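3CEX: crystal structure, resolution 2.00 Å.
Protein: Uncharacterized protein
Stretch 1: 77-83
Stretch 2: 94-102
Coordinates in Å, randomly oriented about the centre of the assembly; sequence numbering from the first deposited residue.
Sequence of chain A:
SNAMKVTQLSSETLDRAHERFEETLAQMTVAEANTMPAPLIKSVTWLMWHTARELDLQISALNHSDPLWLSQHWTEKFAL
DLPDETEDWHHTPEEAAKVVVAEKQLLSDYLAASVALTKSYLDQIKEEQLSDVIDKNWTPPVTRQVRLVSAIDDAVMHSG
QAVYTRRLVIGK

Stretch 1, residues 77-83: KFALDLP
Stretch 2, residues 94-102: EEAAKVVVA

How do the two stretches run past each other? They are antiparallel: Phe78 lies beside Val101, Leu80 beside Val99 and Asp81 beside Lys98, with CA-CA distances of 6.3, 6.3 and 6.2 Å. No direct hydrogen bond crosses between them, and together they bury 410 Å², largely through apolar side chains.

What happens where the helix of stretch 1 finishes? Lys77 and Phe78 are helical (phi/psi near -75/-40), and Ala79 breaks out with positive phi (46/50). Water 1 accepts from Ala102 N (3.2 Å) and donates weakly to Lys77 O (3.3 Å). Phe78, chi1 -86° and chi2 86°, starts sideways, but its ring comes nearer, putting CE2 3.5 Å from Val101 CG1 in an oblique approach. Val101 is m; both side chains are buried, with no polar group to leave unpaired.

How does Leu80 reach across? Its backbone is extended (-68/143), and its mt rotamer brings CD2 to 3.8 Å from both Lys98 O and Val100 O, while CD1 lies 4.2 Å from CG2 of Val99, whose chi1 is t. Stretch 2 starts helical; its type I turn from Ala96 to Val99 has Val99 N donating to Ala96 O, 3.1 Å.

What links the polar pair? Water 2 accepts from Asp81 N (3.0 Å) and donates to Lys98 O (2.4 Å), bridging the backbones. The CA-to-CB bonds of Asp81 (-81/52, chi1 t) and Lys98 (chi1 m, chi2 t) each point toward the other stretch. Their charges attract, but Asp81 OD2 to Lys98 NZ, 4.0 Å, is beyond a salt bridge. The aliphatic part of Lys98 also packs, its CD 3.4 Å from Asp81 O.

Where does the apolar contact end? At Leu82, since Pro83 makes no contact. Leu82, extended (-139/140) and mt, sets CD1 3.8 Å from Val99 CG2 and CD2 3.9 Å from Glu95 CB. Its forked end thus touches both Val99 and the aliphatic base of Glu95 (chi1 m, chi2 t).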

# COMPACT_ATOMS: atom_id res chain seq x y z
N LYS A 77 11.06 7.95 -24.63
CA LYS A 77 11.48 6.55 -24.45
C LYS A 77 10.30 5.60 -24.42
O LYS A 77 10.37 4.49 -24.94
CB LYS A 77 12.23 6.38 -23.14
CG LYS A 77 13.46 7.27 -22.97
CD LYS A 77 14.41 7.13 -24.09
CE LYS A 77 15.03 5.77 -24.17
NZ LYS A 77 16.15 5.86 -25.17
N PHE A 78 9.21 6.06 -23.78
CA PHE A 78 8.00 5.28 -23.66
C PHE A 78 7.25 5.27 -24.99
O PHE A 78 6.68 4.25 -25.37
CB PHE A 78 7.13 5.83 -22.51
CG PHE A 78 7.49 5.27 -21.17
CD1 PHE A 78 8.48 5.84 -20.40
CD2 PHE A 78 6.81 4.18 -20.66
CE1 PHE A 78 8.79 5.33 -19.14
CE2 PHE A 78 7.13 3.65 -19.43
CZ PHE A 78 8.11 4.23 -18.67
N ALA A 79 7.23 6.41 -25.67
CA ALA A 79 6.50 6.61 -26.94
C ALA A 79 5.06 6.07 -26.90
O ALA A 79 4.62 5.34 -27.79
CB ALA A 79 7.28 6.04 -28.14
N LEU A 80 4.34 6.47 -25.87
CA LEU A 80 2.96 6.01 -25.67
C LEU A 80 2.03 6.58 -26.75
O LEU A 80 2.19 7.71 -27.17
CB LEU A 80 2.45 6.41 -24.28
CG LEU A 80 3.14 5.82 -23.04
CD1 LEU A 80 2.39 6.23 -21.78
CD2 LEU A 80 3.24 4.32 -23.15
N ASP A 81 1.06 5.78 -27.20
CA ASP A 81 0.01 6.29 -28.09
C ASP A 81 -1.06 7.01 -27.27
O ASP A 81 -2.25 6.75 -27.40
CB ASP A 81 -0.57 5.17 -28.95
CG ASP A 81 -1.33 5.69 -30.20
OD1 ASP A 81 -1.21 6.90 -30.63
OD2 ASP A 81 -2.04 4.82 -30.78
N LEU A 82 -0.62 7.94 -26.43
CA LEU A 82 -1.48 8.78 -25.61
C LEU A 82 -0.91 10.19 -25.64
O LEU A 82 0.32 10.38 -25.60
CB LEU A 82 -1.48 8.30 -24.17
CG LEU A 82 -2.14 6.96 -23.83
CD1 LEU A 82 -1.95 6.73 -22.35
CD2 LEU A 82 -3.64 6.90 -24.23
N PRO A 83 -1.78 11.20 -25.72
CA PRO A 83 -1.28 12.57 -25.80
C PRO A 83 -0.75 13.05 -24.44
O PRO A 83 -1.26 12.63 -23.40
CB PRO A 83 -2.52 13.37 -26.22
CG PRO A 83 -3.68 12.59 -25.66
CD PRO A 83 -3.25 11.14 -25.71
N GLU A 94 -9.55 1.31 -22.52
CA GLU A 94 -8.93 1.25 -23.81
C GLU A 94 -7.68 2.13 -23.88
O GLU A 94 -6.71 1.75 -24.53
CB GLU A 94 -9.96 1.62 -24.88
CG GLU A 94 -11.14 0.60 -24.94
CD GLU A 94 -12.39 0.93 -24.06
OE1 GLU A 94 -12.31 1.73 -23.08
OE2 GLU A 94 -13.48 0.37 -24.39
N GLU A 95 -7.68 3.25 -23.17
CA GLU A 95 -6.48 4.08 -23.01
C GLU A 95 -5.41 3.40 -22.16
O GLU A 95 -4.22 3.47 -22.49
CB GLU A 95 -6.83 5.45 -22.42
CG GLU A 95 -7.52 6.39 -23.41
CD GLU A 95 -7.98 7.70 -22.78
OE1 GLU A 95 -8.27 7.74 -21.57
OE2 GLU A 95 -8.12 8.70 -23.51
N ALA A 96 -5.84 2.73 -21.08
CA ALA A 96 -4.92 2.01 -20.19
C ALA A 96 -4.18 0.87 -20.92
O ALA A 96 -3.03 0.63 -20.64
CB ALA A 96 -5.67 1.46 -18.93
N ALA A 97 -4.86 0.17 -21.84
CA ALA A 97 -4.23 -0.88 -22.64
C ALA A 97 -3.11 -0.36 -23.54
O ALA A 97 -2.33 -1.14 -24.04
CB ALA A 97 -5.28 -1.60 -23.49
N LYS A 98 -3.07 0.95 -23.77
CA LYS A 98 -2.04 1.55 -24.59
C LYS A 98 -0.78 1.86 -23.81
O LYS A 98 0.23 2.28 -24.40
CB LYS A 98 -2.56 2.83 -25.25
CG LYS A 98 -3.62 2.57 -26.31
CD LYS A 98 -3.91 3.82 -27.11
CE LYS A 98 -5.37 3.95 -27.55
NZ LYS A 98 -5.51 3.87 -29.01
N VAL A 99 -0.81 1.69 -22.48
CA VAL A 99 0.40 1.88 -21.71
C VAL A 99 1.14 0.54 -21.73
O VAL A 99 0.85 -0.36 -20.95
CB VAL A 99 0.14 2.39 -20.30
CG1 VAL A 99 1.49 2.53 -19.56
CG2 VAL A 99 -0.63 3.75 -20.34
N VAL A 100 2.04 0.40 -22.70
CA VAL A 100 2.84 -0.79 -22.90
C VAL A 100 4.27 -0.34 -23.20
O VAL A 100 4.47 0.77 -23.68
CB VAL A 100 2.29 -1.69 -24.06
CG1 VAL A 100 0.91 -2.22 -23.69
CG2 VAL A 100 2.24 -0.92 -25.42
N VAL A 101 5.24 -1.20 -22.90
CA VAL A 101 6.65 -0.88 -23.13
C VAL A 101 7.33 -1.96 -23.97
O VAL A 101 6.91 -3.13 -23.98
CB VAL A 101 7.45 -0.71 -21.81
CG1 VAL A 101 7.03 0.56 -21.05
CG2 VAL A 101 7.30 -1.96 -20.93
N ALA A 102 8.40 -1.56 -24.66
CA ALA A 102 9.20 -2.49 -25.46
C ALA A 102 10.12 -3.37 -24.60
O ALA A 102 10.37 -4.53 -24.96
CB ALA A 102 10.01 -1.71 -26.52
O HOH W 1 8.82 1.57 -25.04
O HOH W 2 0.93 2.83 -26.62